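Local coordinates for protein 2,3-dihydroxybenzoate-AMP ligase (PDB 5KEI) that belongs to the ANL superfamily of AMP-binding enzymes, pairing a large AMP-binding region with the smaller C-terminal domain of that family, at residues G114-R117 against V121-M124; E133-A138 against V165-D170; Y362-D367 against A447-V452; E385-D390 against T542-I547; V488-E493 against K498-V503. All blocks are in the same frame, centred on the assembly; numbering follows the deposited sequence.

Contact 1: residues G114-R117 against V121-M124; sequences GLLR and VPVM
L115 and L116, near the end of helix 107-117, pack on the ring of P122. The contact lies inside a beta-alpha-beta crossover. Strand 97-101, helix 107-117 and strand 121-124 follow one another, and the two strands run parallel side by side. A loop of three residues leads from the helix to the second strand, and two consecutive leucines meet the same proline. L115 and P122 stand 6.8 Å apart from CA to CA.

The CB of L115 points at the strand. With CG opposite the carbonyl carbon (chi1 -78°) and the chain nearly straight at chi2, CD1 is carried to P122 CB, 4.1 Å away. The two side chains run past each other in opposite directions. L116 starts differently. Its CB points off to one side of the strand, and only the tip of the branch comes close. Its CD2 lies 4.0 Å from P122 CD and 4.3 Å from P122 CG. Here the side chains are at about a right angle. The proline ring is thus touched at two places, by L115 at CB and by L116 at CD and CG.

Every touching residue is buried and the contact is purely apolar. P122 has no N-H to give, but it still shares a backbone hydrogen bond with L210 of strand 207-212. V121 and V123 bond to strand 97-101. L115 also rests on V98 and V100 of that strand and on I87 of helix 73-88, while L116 packs on L47. The backbones come slightly closer at the next pair, where L116 CA is 6.6 Å from V121 CA.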
# COMPACT_ATOMS: atom_id res chain seq x y z
N GLY A 114 15.35 -12.38 -3.39
CA GLY A 114 16.71 -12.30 -2.89
C GLY A 114 16.72 -11.72 -1.49
O GLY A 114 17.26 -12.32 -0.56
N LEU A 115 16.09 -10.56 -1.34
CA LEU A 115 15.96 -9.94 -0.03
C LEU A 115 15.22 -10.83 0.98
O LEU A 115 15.65 -10.97 2.13
CB LEU A 115 15.27 -8.59 -0.17
CG LEU A 115 16.18 -7.46 -0.68
CD1 LEU A 115 15.39 -6.26 -1.11
CD2 LEU A 115 17.18 -7.09 0.42
N LEU A 116 14.10 -11.42 0.56
CA LEU A 116 13.29 -12.25 1.45
C LEU A 116 14.07 -13.46 1.97
O LEU A 116 13.93 -13.86 3.13
CB LEU A 116 12.02 -12.73 0.74
CG LEU A 116 10.95 -11.69 0.43
CD1 LEU A 116 9.87 -12.29 -0.44
CD2 LEU A 116 10.36 -11.09 1.70
N ARG A 117 14.89 -14.05 1.10
CA ARG A 117 15.62 -15.26 1.46
C ARG A 117 16.81 -14.95 2.37
O ARG A 117 17.31 -15.84 3.03
CB ARG A 117 16.09 -15.99 0.21
CG ARG A 117 14.94 -16.48 -0.65
CD ARG A 117 15.22 -17.79 -1.28
NE ARG A 117 13.99 -18.36 -1.79
CZ ARG A 117 13.82 -18.72 -3.05
NH1 ARG A 117 14.84 -18.60 -3.89
NH2 ARG A 117 12.67 -19.22 -3.45
N VAL A 121 13.56 -7.49 5.48
CA VAL A 121 12.18 -7.05 5.36
C VAL A 121 12.19 -5.84 4.46
O VAL A 121 12.49 -4.74 4.92
CB VAL A 121 11.56 -6.73 6.73
CG1 VAL A 121 10.14 -6.17 6.56
CG2 VAL A 121 11.56 -8.00 7.61
N PRO A 122 11.90 -6.04 3.16
CA PRO A 122 11.94 -4.93 2.20
C PRO A 122 10.82 -3.91 2.43
O PRO A 122 9.72 -4.26 2.88
CB PRO A 122 11.80 -5.63 0.85
CG PRO A 122 11.09 -6.90 1.16
CD PRO A 122 11.60 -7.32 2.49
N VAL A 123 11.15 -2.65 2.17
CA VAL A 123 10.21 -1.54 2.18
C VAL A 123 9.94 -1.17 0.73
O VAL A 123 10.84 -0.74 0.00
CB VAL A 123 10.77 -0.34 2.96
CG1 VAL A 123 9.84 0.84 2.87
CG2 VAL A 123 11.02 -0.73 4.41
N MET A 124 8.71 -1.37 0.29
CA MET A 124 8.40 -1.22 -1.13
C MET A 124 8.10 0.23 -1.51
O MET A 124 6.93 0.66 -1.53
CB MET A 124 7.24 -2.13 -1.50
CG MET A 124 7.41 -3.54 -0.97
SD MET A 124 8.95 -4.30 -1.52
CE MET A 124 8.58 -4.64 -3.24

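Contact 2: residues E133-A138 against V165-D170; sequences ELTHFA and VRSHPD
A138 and H168 bring the two backbones nearest, 7.2 Å from CA to CA, where H168 leaves helical geometry at the end of helix 158-167. The contact joins helix 131-141 to the C-terminal end of helix 158-167, in an alpha/beta layer. Helix 131-141 comes just before strand 145-149, and helix 158-167 just before strand 173-177, of one mixed sheet.

The imidazole of H168 reaches out to helix 131-141. CG stands opposite the carbonyl carbon (chi1 -61°), and the ring plane is nearly perpendicular to the plane of CA, CB and CG (chi2 -88°). A138 CB sits over one ring face, toward the rim, 4.2 Å from H168 CG. T135 comes to the ring edge instead. Its CG2 lies close to the ring plane, 3.2 Å from H168 NE2, which is tight. T135 O is 3.3 Å from H168 NE2, but the angle is too poor for a hydrogen bond.

The hydroxyls are used within their own helices. S167 OG bonds to the carbonyls of E163 and L164, and T135 OG1 makes a weak bond to L131 O. Across the contact T135 OG1 and S167 OG remain 4.0 Å apart.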
# COMPACT_ATOMS: atom_id res chain seq x y z
N GLU A 133 10.48 11.63 1.43
CA GLU A 133 9.82 10.34 1.68
C GLU A 133 10.80 9.25 2.16
O GLU A 133 10.61 8.66 3.23
CB GLU A 133 9.12 9.84 0.41
CG GLU A 133 7.91 10.65 -0.01
CD GLU A 133 8.27 11.96 -0.69
OE1 GLU A 133 9.24 12.00 -1.48
OE2 GLU A 133 7.56 12.96 -0.44
N LEU A 134 11.83 9.00 1.36
CA LEU A 134 12.80 7.96 1.66
C LEU A 134 13.46 8.19 3.02
O LEU A 134 13.71 7.23 3.77
CB LEU A 134 13.86 7.88 0.56
CG LEU A 134 13.44 7.29 -0.81
CD1 LEU A 134 14.59 6.53 -1.47
CD2 LEU A 134 12.20 6.40 -0.73
N THR A 135 13.74 9.45 3.33
CA THR A 135 14.34 9.82 4.62
C THR A 135 13.44 9.42 5.78
O THR A 135 13.88 8.77 6.72
CB THR A 135 14.65 11.32 4.67
OG1 THR A 135 15.89 11.55 4.00
CG2 THR A 135 14.75 11.83 6.10
N HIS A 136 12.18 9.81 5.70
CA HIS A 136 11.18 9.43 6.69
C HIS A 136 10.99 7.91 6.75
O HIS A 136 10.87 7.35 7.84
CB HIS A 136 9.86 10.14 6.39
CG HIS A 136 8.74 9.74 7.29
ND1 HIS A 136 8.65 10.14 8.61
CD2 HIS A 136 7.64 8.98 7.06
CE1 HIS A 136 7.56 9.64 9.15
NE2 HIS A 136 6.92 8.93 8.23
N PHE A 137 10.97 7.24 5.59
CA PHE A 137 10.90 5.76 5.57
C PHE A 137 12.10 5.12 6.30
O PHE A 137 11.91 4.22 7.12
CB PHE A 137 10.81 5.22 4.14
CG PHE A 137 9.53 5.60 3.42
CD1 PHE A 137 8.40 5.94 4.13
CD2 PHE A 137 9.48 5.63 2.04
CE1 PHE A 137 7.23 6.31 3.48
CE2 PHE A 137 8.32 6.00 1.38
CZ PHE A 137 7.19 6.34 2.11
N ALA A 138 13.31 5.59 6.02
CA ALA A 138 14.52 5.09 6.70
C ALA A 138 14.42 5.21 8.21
O ALA A 138 14.73 4.27 8.94
CB ALA A 138 15.76 5.85 6.21
N VAL A 165 22.20 8.68 3.39
CA VAL A 165 23.10 8.09 4.37
C VAL A 165 23.69 9.17 5.27
O VAL A 165 24.03 8.90 6.43
CB VAL A 165 24.25 7.28 3.69
CG1 VAL A 165 25.14 6.64 4.75
CG2 VAL A 165 23.70 6.20 2.77
N ARG A 166 23.80 10.40 4.77
CA ARG A 166 24.33 11.49 5.59
C ARG A 166 23.42 11.74 6.79
O ARG A 166 23.88 11.87 7.92
CB ARG A 166 24.49 12.78 4.78
CG ARG A 166 25.17 13.89 5.56
CD ARG A 166 24.58 15.26 5.26
NE ARG A 166 23.15 15.30 5.57
CZ ARG A 166 22.65 15.52 6.79
NH1 ARG A 166 23.45 15.73 7.82
NH2 ARG A 166 21.33 15.54 6.96
N SER A 167 22.11 11.79 6.54
CA SER A 167 21.13 12.04 7.59
C SER A 167 20.74 10.76 8.34
O SER A 167 20.20 10.81 9.44
CB SER A 167 19.88 12.70 7.01
OG SER A 167 19.36 11.92 5.97
N HIS A 168 21.00 9.60 7.73
CA HIS A 168 20.70 8.34 8.38
C HIS A 168 21.85 7.36 8.22
O HIS A 168 21.85 6.54 7.30
CB HIS A 168 19.40 7.77 7.84
CG HIS A 168 18.22 8.65 8.09
ND1 HIS A 168 17.48 8.60 9.24
CD2 HIS A 168 17.68 9.65 7.34
CE1 HIS A 168 16.52 9.50 9.19
NE2 HIS A 168 16.62 10.16 8.05
N PRO A 169 22.84 7.46 9.12
CA PRO A 169 24.09 6.69 9.07
C PRO A 169 23.83 5.20 9.21
O PRO A 169 24.61 4.40 8.69
CB PRO A 169 24.89 7.22 10.27
CG PRO A 169 24.26 8.53 10.59
CD PRO A 169 22.82 8.37 10.27
N ASP A 170 22.74 4.83 9.88
CA ASP A 170 22.35 3.42 10.02
C ASP A 170 22.15 2.72 8.68
O ASP A 170 22.23 1.50 8.59
CB ASP A 170 21.07 3.31 10.85
CG ASP A 170 21.28 3.65 12.32
OD1 ASP A 170 22.44 3.55 12.80
OD2 ASP A 170 20.29 4.02 12.99

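Contact 3: residues Y362-D367 against A447-V452; sequences YTRIGD and AGYLEV
D367 OD2 is held by two groups. The backbone N of R364 bonds to it at 2.8 Å, with an N-H...O angle of 153°, coming from above the carboxylate plane. The phenol of Y449 approaches across the contact, with its OH 2.7 Å from D367 OD2. This second bond is weak, and the single hydroxyl proton could also go to a competing acceptor. The carboxylate and ring planes are 81° apart. A water bridges the same pair, donating to D367 OD1 at 2.8 Å and lying 3.0 Å from Y449 OH. R378 adds a weak bond from its NE to Y449 OH.

R364 to D367 form a type I beta turn. The bond from R364 N to D367 OD2 ties its first residue to the side chain of its last. The turn belongs to the loop between strand 360-362 of the large mixed sheet and helix 369-374. Y449 immediately precedes strand 450-455, an outer strand of the four-stranded antiparallel sheet. Its ring packs against the loop that follows strand 360-362.

T363 CA meets the ring edge near its plane, 4.4 Å from Y449 CE1. R364 passes its CG 4.2 Å from Y449 OH and then bends back at chi2 (-40°). That bend brings R364 NH1 to Y362 O at 2.9 Å, close to the guanidinium plane. R364 NH1 also donates to R378 O, and R364 NH2 to P379 O.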
# COMPACT_ATOMS: atom_id res chain seq x y z
N TYR A 362 -13.33 -6.89 -5.17
CA TYR A 362 -13.28 -7.24 -6.59
C TYR A 362 -14.66 -7.51 -7.12
O TYR A 362 -15.51 -8.04 -6.39
CB TYR A 362 -12.47 -8.51 -6.86
CG TYR A 362 -11.02 -8.53 -6.49
CD1 TYR A 362 -10.04 -8.19 -7.42
CD2 TYR A 362 -10.61 -8.98 -5.25
CE1 TYR A 362 -8.70 -8.26 -7.09
CE2 TYR A 362 -9.29 -9.03 -4.92
CZ TYR A 362 -8.34 -8.68 -5.85
OH TYR A 362 -7.02 -8.77 -5.50
N THR A 363 -14.88 -7.21 -8.39
CA THR A 363 -15.97 -7.85 -9.11
C THR A 363 -15.50 -9.26 -9.45
O THR A 363 -14.30 -9.50 -9.62
CB THR A 363 -16.37 -7.06 -10.37
OG1 THR A 363 -15.20 -6.66 -11.10
CG2 THR A 363 -17.15 -5.83 -9.98
N ARG A 364 -16.42 -10.21 -9.52
CA ARG A 364 -16.03 -11.58 -9.84
C ARG A 364 -16.03 -11.80 -11.37
O ARG A 364 -16.60 -11.00 -12.13
CB ARG A 364 -16.96 -12.57 -9.14
CG ARG A 364 -17.08 -12.38 -7.60
CD ARG A 364 -15.75 -12.04 -6.94
NE ARG A 364 -15.61 -12.50 -5.55
CZ ARG A 364 -15.57 -11.71 -4.49
NH1 ARG A 364 -15.67 -10.40 -4.63
NH2 ARG A 364 -15.43 -12.23 -3.27
N ILE A 365 -15.35 -12.85 -11.81
CA ILE A 365 -15.06 -13.03 -13.23
C ILE A 365 -16.32 -13.23 -14.10
O ILE A 365 -16.42 -12.66 -15.20
CB ILE A 365 -14.11 -14.22 -13.46
CG1 ILE A 365 -12.74 -13.90 -12.89
CG2 ILE A 365 -13.98 -14.54 -14.94
CD1 ILE A 365 -12.15 -12.64 -13.41
N GLY A 366 -17.30 -13.97 -13.63
CA GLY A 366 -18.51 -14.09 -14.43
C GLY A 366 -19.57 -13.00 -14.31
O GLY A 366 -20.63 -13.11 -14.92
N ASP A 367 -19.30 -11.95 -13.54
CA ASP A 367 -20.34 -11.00 -13.14
C ASP A 367 -21.00 -10.24 -14.29
O ASP A 367 -20.32 -9.87 -15.25
CB ASP A 367 -19.78 -9.98 -12.16
CG ASP A 367 -19.80 -10.49 -10.76
OD1 ASP A 367 -20.42 -11.55 -10.58
OD2 ASP A 367 -19.21 -9.84 -9.87
N ALA A 447 -27.08 -5.63 -5.71
CA ALA A 447 -27.13 -6.00 -4.29
C ALA A 447 -25.88 -6.77 -3.86
O ALA A 447 -25.45 -7.69 -4.55
CB ALA A 447 -28.37 -6.82 -4.00
N GLY A 448 -25.33 -6.41 -2.71
CA GLY A 448 -24.14 -7.08 -2.19
C GLY A 448 -22.86 -6.35 -2.54
O GLY A 448 -21.81 -6.57 -1.93
N TYR A 449 -22.94 -5.46 -3.53
CA TYR A 449 -21.76 -4.79 -4.03
C TYR A 449 -21.59 -3.39 -3.45
O TYR A 449 -22.54 -2.76 -2.98
CB TYR A 449 -21.78 -4.77 -5.57
CG TYR A 449 -21.46 -6.15 -6.13
CD1 TYR A 449 -20.17 -6.48 -6.50
CD2 TYR A 449 -22.46 -7.13 -6.23
CE1 TYR A 449 -19.85 -7.75 -6.99
CE2 TYR A 449 -22.16 -8.41 -6.71
CZ TYR A 449 -20.84 -8.72 -7.09
OH TYR A 449 -20.53 -9.98 -7.57
N LEU A 450 -20.34 -2.93 -3.47
CA LEU A 450 -19.97 -1.62 -2.98
C LEU A 450 -19.98 -0.55 -4.07
O LEU A 450 -19.69 -0.84 -5.23
CB LEU A 450 -18.57 -1.68 -2.36
CG LEU A 450 -18.47 -2.34 -1.00
CD1 LEU A 450 -17.04 -2.22 -0.47
CD2 LEU A 450 -19.46 -1.69 -0.05
N GLU A 451 -20.30 0.68 -3.69
CA GLU A 451 -19.97 1.83 -4.53
C GLU A 451 -19.23 2.91 -3.75
O GLU A 451 -19.67 3.32 -2.68
CB GLU A 451 -21.22 2.45 -5.15
CG GLU A 451 -20.88 3.70 -5.95
CD GLU A 451 -22.09 4.37 -6.57
OE1 GLU A 451 -23.18 4.30 -5.96
OE2 GLU A 451 -21.94 4.95 -7.66
N VAL A 452 -18.09 3.35 -4.29
CA VAL A 452 -17.28 4.39 -3.66
C VAL A 452 -17.77 5.76 -4.12
O VAL A 452 -17.82 6.03 -5.33
CB VAL A 452 -15.77 4.25 -4.00
CG1 VAL A 452 -15.01 5.41 -3.44
CG2 VAL A 452 -15.20 2.93 -3.48
O HOH W 1 -20.46 -12.91 -8.12

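Contact 4: residues E385-D390 against T542-I547; sequences EIRIVD and TAVGKI
R387 leans from strand 385-389 toward V544, across the interface between the large AMP-binding region and the C-terminal domain. The strand is an outer one of the four-stranded antiparallel sheet. V544 sits in the loop between strand 532-535 and helix 549-553.

The CB of R387 points at that loop. CG stands opposite the carbonyl carbon, and the chain runs on nearly straight to CD. The side chain also packs on L405 of the neighbouring strand. A bend at chi3 (62°), about the CG-CD bond, then places NE to one side; NE has a long, weak ion pair with E395. The guanidinium makes a cation-pi contact with F431. NH1 has a long, weak ion pair with D429. R387 NH2 lies 3.6 Å from V544 CG2. A543 O is near the guanidinium plane at its edge, but 4.3 Å from R387 NH2. The arginine and valine side chains pass in opposite directions.

V544 CG2 is also within reach of V389, whose CG1 lies 4.5 Å from it. V544 touches L405 too, so arginine and both valines share that leucine. No hydrogen bond crosses between the two segments.

Outside bonds also hold the loop. V544 O takes a weak bond from R433, and K546 NZ bonds to E391 O. Within it, G545 N donates to T542 O at 2.9 Å. At its base, T542 N bonds to K546 O at 2.8 Å.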
# COMPACT_ATOMS: atom_id res chain seq x y z
N GLU A 385 -14.52 -8.31 7.26
CA GLU A 385 -15.60 -7.64 7.99
C GLU A 385 -15.67 -6.16 7.62
O GLU A 385 -14.74 -5.40 7.90
CB GLU A 385 -15.38 -7.78 9.49
CG GLU A 385 -14.92 -9.14 9.94
CD GLU A 385 -14.67 -9.19 11.44
OE1 GLU A 385 -15.59 -8.79 12.19
OE2 GLU A 385 -13.55 -9.60 11.87
N ILE A 386 -16.77 -5.73 7.00
CA ILE A 386 -16.86 -4.32 6.72
C ILE A 386 -17.98 -3.66 7.51
O ILE A 386 -19.07 -4.22 7.68
CB ILE A 386 -17.03 -4.03 5.20
CG1 ILE A 386 -18.49 -4.14 4.74
CG2 ILE A 386 -16.10 -4.92 4.37
CD1 ILE A 386 -18.70 -3.72 3.27
N ARG A 387 -17.67 -2.49 8.04
CA ARG A 387 -18.66 -1.63 8.65
C ARG A 387 -18.76 -0.34 7.84
O ARG A 387 -17.75 0.24 7.45
CB ARG A 387 -18.31 -1.35 10.11
CG ARG A 387 -18.33 -2.58 11.00
CD ARG A 387 -17.64 -2.30 12.33
NE ARG A 387 -18.32 -1.26 13.10
CZ ARG A 387 -17.85 -0.73 14.23
NH1 ARG A 387 -16.69 -1.15 14.72
NH2 ARG A 387 -18.54 0.22 14.85
N ILE A 388 -19.98 0.09 7.56
CA ILE A 388 -20.22 1.38 6.94
C ILE A 388 -20.92 2.24 8.00
O ILE A 388 -22.06 1.97 8.38
CB ILE A 388 -21.05 1.25 5.66
CG1 ILE A 388 -20.38 0.26 4.70
CG2 ILE A 388 -21.22 2.60 5.01
CD1 ILE A 388 -21.04 0.16 3.33
N VAL A 389 -20.22 3.26 8.50
CA VAL A 389 -20.71 3.99 9.67
C VAL A 389 -20.96 5.47 9.41
O VAL A 389 -20.46 6.04 8.44
CB VAL A 389 -19.72 3.86 10.88
CG1 VAL A 389 -19.43 2.41 11.18
CG2 VAL A 389 -18.44 4.63 10.63
N ASP A 390 -21.74 6.10 10.28
CA ASP A 390 -21.98 7.53 10.19
C ASP A 390 -20.99 8.32 11.03
O ASP A 390 -20.05 7.76 11.60
CB ASP A 390 -23.41 7.87 10.61
CG ASP A 390 -23.75 7.39 12.01
OD1 ASP A 390 -22.96 7.63 12.95
OD2 ASP A 390 -24.82 6.75 12.16
N THR A 542 -15.42 9.18 19.40
CA THR A 542 -16.65 8.42 19.24
C THR A 542 -16.39 6.92 19.42
O THR A 542 -15.24 6.49 19.56
CB THR A 542 -17.30 8.66 17.85
OG1 THR A 542 -16.44 8.17 16.81
CG2 THR A 542 -17.55 10.14 17.64
N ALA A 543 -17.45 6.11 19.42
CA ALA A 543 -17.34 4.66 19.62
C ALA A 543 -16.80 3.94 18.37
O ALA A 543 -17.25 2.84 18.03
CB ALA A 543 -18.68 4.08 20.02
N VAL A 544 -15.85 4.58 17.71
CA VAL A 544 -15.29 4.15 16.44
C VAL A 544 -13.87 4.72 16.41
O VAL A 544 -13.03 4.33 15.61
CB VAL A 544 -16.18 4.61 15.24
CG1 VAL A 544 -15.38 4.92 14.00
CG2 VAL A 544 -17.23 3.56 14.93
N GLY A 545 -13.59 5.62 17.35
CA GLY A 545 -12.23 6.07 17.59
C GLY A 545 -11.92 7.41 16.96
O GLY A 545 -10.89 8.02 17.24
N LYS A 546 -12.82 7.85 16.09
CA LYS A 546 -12.71 9.15 15.46
C LYS A 546 -12.90 10.25 16.52
O LYS A 546 -13.76 10.13 17.41
CB LYS A 546 -13.72 9.26 14.31
CG LYS A 546 -14.13 10.66 13.94
CD LYS A 546 -15.33 10.63 13.01
CE LYS A 546 -16.24 11.84 13.24
NZ LYS A 546 -17.36 11.92 12.25
N ILE A 547 -12.09 11.29 16.45
CA ILE A 547 -12.13 12.37 17.42
C ILE A 547 -13.55 12.91 17.50
O ILE A 547 -14.18 13.14 16.46
CB ILE A 547 -11.13 13.49 17.04
CG1 ILE A 547 -9.71 12.91 16.95
CG2 ILE A 547 -11.20 14.63 18.04
CD1 ILE A 547 -8.63 13.90 16.51

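Contact 5: residues V488-E493 against K498-V503; sequences VALPDE and KICAVV
L490 and K498 face each other as a hydrogen-bonded antiparallel pair. K498 N donates to L490 O at 2.7 Å, and L490 N returns a bond to K498 O at 3.0 Å. V488 and C500 form a second such pair, with C500 N 2.8 Å from V488 O. Between them A489 and I499 are a non-hydrogen-bonded pair. Here I499 CA and A489 CA make C-H...O contacts to V488 O and K498 O.

L490, K498, V488 and C500 lie on one face of the sheet. L490 CD1 is pressed against C500 CB at 3.5 Å. K498 starts with CG wedged between its backbone N and carbonyl carbon (chi1 56°), and the chain beyond is extended. It runs over L490, and K498 CE passes 3.9 Å from L490 CD1. D492 flanks the same chain, with OD1 3.9 Å from K498 CD. Its charge is near that of K498 but not in contact, as D492 OD1 is 4.7 Å from K498 NZ.

These strands make a beta hairpin, 482-492 with 498-505, in the three-stranded sheet of the C-terminal domain. Over these short segments the strand directions are 135° apart, 45° from antiparallel, so the pair is twisted here.

D492 OD2 accepts bonds from the backbone N of F494 and L495 in the hairpin loop. L556 touches L490 and C500, while I552 packs on V488 and V502. On the other face, I460 meets A489 and I499.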
# COMPACT_ATOMS: atom_id res chain seq x y z
N VAL A 488 -10.76 22.27 15.01
CA VAL A 488 -12.18 22.37 15.29
C VAL A 488 -12.70 23.75 14.84
O VAL A 488 -11.96 24.74 14.84
CB VAL A 488 -12.45 22.12 16.79
CG1 VAL A 488 -13.90 21.96 17.03
CG2 VAL A 488 -11.71 20.86 17.25
N ALA A 489 -13.96 23.79 14.44
CA ALA A 489 -14.62 25.01 14.01
C ALA A 489 -15.38 25.65 15.16
O ALA A 489 -16.19 25.00 15.82
CB ALA A 489 -15.57 24.73 12.84
N LEU A 490 -15.09 26.92 15.41
CA LEU A 490 -15.84 27.71 16.38
C LEU A 490 -16.51 28.89 15.68
O LEU A 490 -15.89 29.52 14.83
CB LEU A 490 -14.92 28.20 17.48
CG LEU A 490 -14.29 27.07 18.28
CD1 LEU A 490 -13.19 27.64 19.14
CD2 LEU A 490 -15.34 26.36 19.12
N PRO A 491 -17.79 29.15 16.01
CA PRO A 491 -18.50 30.35 15.54
C PRO A 491 -17.72 31.60 15.88
O PRO A 491 -17.30 31.78 17.02
CB PRO A 491 -19.81 30.29 16.31
CG PRO A 491 -20.07 28.83 16.41
CD PRO A 491 -18.71 28.22 16.67
N ASP A 492 -17.51 32.44 14.87
CA ASP A 492 -16.71 33.64 15.03
C ASP A 492 -17.34 34.75 14.22
O ASP A 492 -17.80 34.54 13.09
CB ASP A 492 -15.25 33.41 14.61
CG ASP A 492 -14.40 34.67 14.74
OD1 ASP A 492 -13.84 34.93 15.83
OD2 ASP A 492 -14.29 35.42 13.75
N GLU A 493 -17.30 35.93 14.82
CA GLU A 493 -18.00 37.12 14.35
C GLU A 493 -17.35 37.76 13.12
O GLU A 493 -18.00 38.50 12.39
CB GLU A 493 -18.05 38.11 15.51
CG GLU A 493 -18.97 39.27 15.38
CD GLU A 493 -18.66 40.30 16.45
OE1 GLU A 493 -18.13 39.89 17.50
OE2 GLU A 493 -18.94 41.51 16.24
N LYS A 498 -13.83 30.15 13.19
CA LYS A 498 -12.40 30.19 13.40
C LYS A 498 -11.87 28.78 13.64
O LYS A 498 -12.62 27.86 14.00
CB LYS A 498 -12.03 31.12 14.56
CG LYS A 498 -12.70 30.80 15.87
CD LYS A 498 -12.11 31.68 16.97
CE LYS A 498 -12.82 31.45 18.30
NZ LYS A 498 -12.27 32.31 19.39
N ILE A 499 -10.56 28.63 13.44
CA ILE A 499 -9.90 27.35 13.61
C ILE A 499 -9.26 27.18 15.01
O ILE A 499 -8.27 27.83 15.34
CB ILE A 499 -8.82 27.15 12.52
CG1 ILE A 499 -9.45 27.13 11.12
CG2 ILE A 499 -8.05 25.88 12.77
CD1 ILE A 499 -8.42 27.17 9.98
N CYS A 500 -9.82 26.29 15.82
CA CYS A 500 -9.18 25.99 17.10
C CYS A 500 -8.44 24.65 17.07
O CYS A 500 -9.04 23.58 16.88
CB CYS A 500 -10.20 25.98 18.23
SG CYS A 500 -9.38 26.08 19.82
N ALA A 501 -7.12 24.73 17.26
CA ALA A 501 -6.28 23.54 17.33
C ALA A 501 -6.21 23.03 18.76
O ALA A 501 -5.53 23.60 19.61
CB ALA A 501 -4.88 23.81 16.79
N VAL A 502 -6.96 21.97 19.00
CA VAL A 502 -6.92 21.26 20.26
C VAL A 502 -5.86 20.15 20.16
O VAL A 502 -6.00 19.20 19.39
CB VAL A 502 -8.30 20.67 20.60
CG1 VAL A 502 -8.30 20.16 22.02
CG2 VAL A 502 -9.36 21.73 20.43
N VAL A 503 -4.81 20.27 20.96
CA VAL A 503 -3.64 19.44 20.81
C VAL A 503 -3.29 18.66 22.08
O VAL A 503 -3.37 19.19 23.19
CB VAL A 503 -2.43 20.32 20.40
CG1 VAL A 503 -1.10 19.53 20.48
CG2 VAL A 503 -2.65 20.91 19.02

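In the fold
Contacts 1 and 2 open the series along the chain. Their centres are 18 Å apart, and both belong to the alpha/beta layers around the seven-stranded sheet; strand 121-124 is followed, after a loop, by helix 131-141. Contacts 3 and 4 lie 33 and 34 Å from contact 1, centre to centre, across the middle of the chain. Their segments reach the two outer strands of the four-stranded antiparallel sheet, 450-455 and 385-389, and touch where L450 packs on I386 and I388. They alternate in sequence. Contact 5, within the C-terminal domain, is nested in the loop closed by contact 4, 24 Å from it between centres. Contact 4 is the one that joins the large region to that domain.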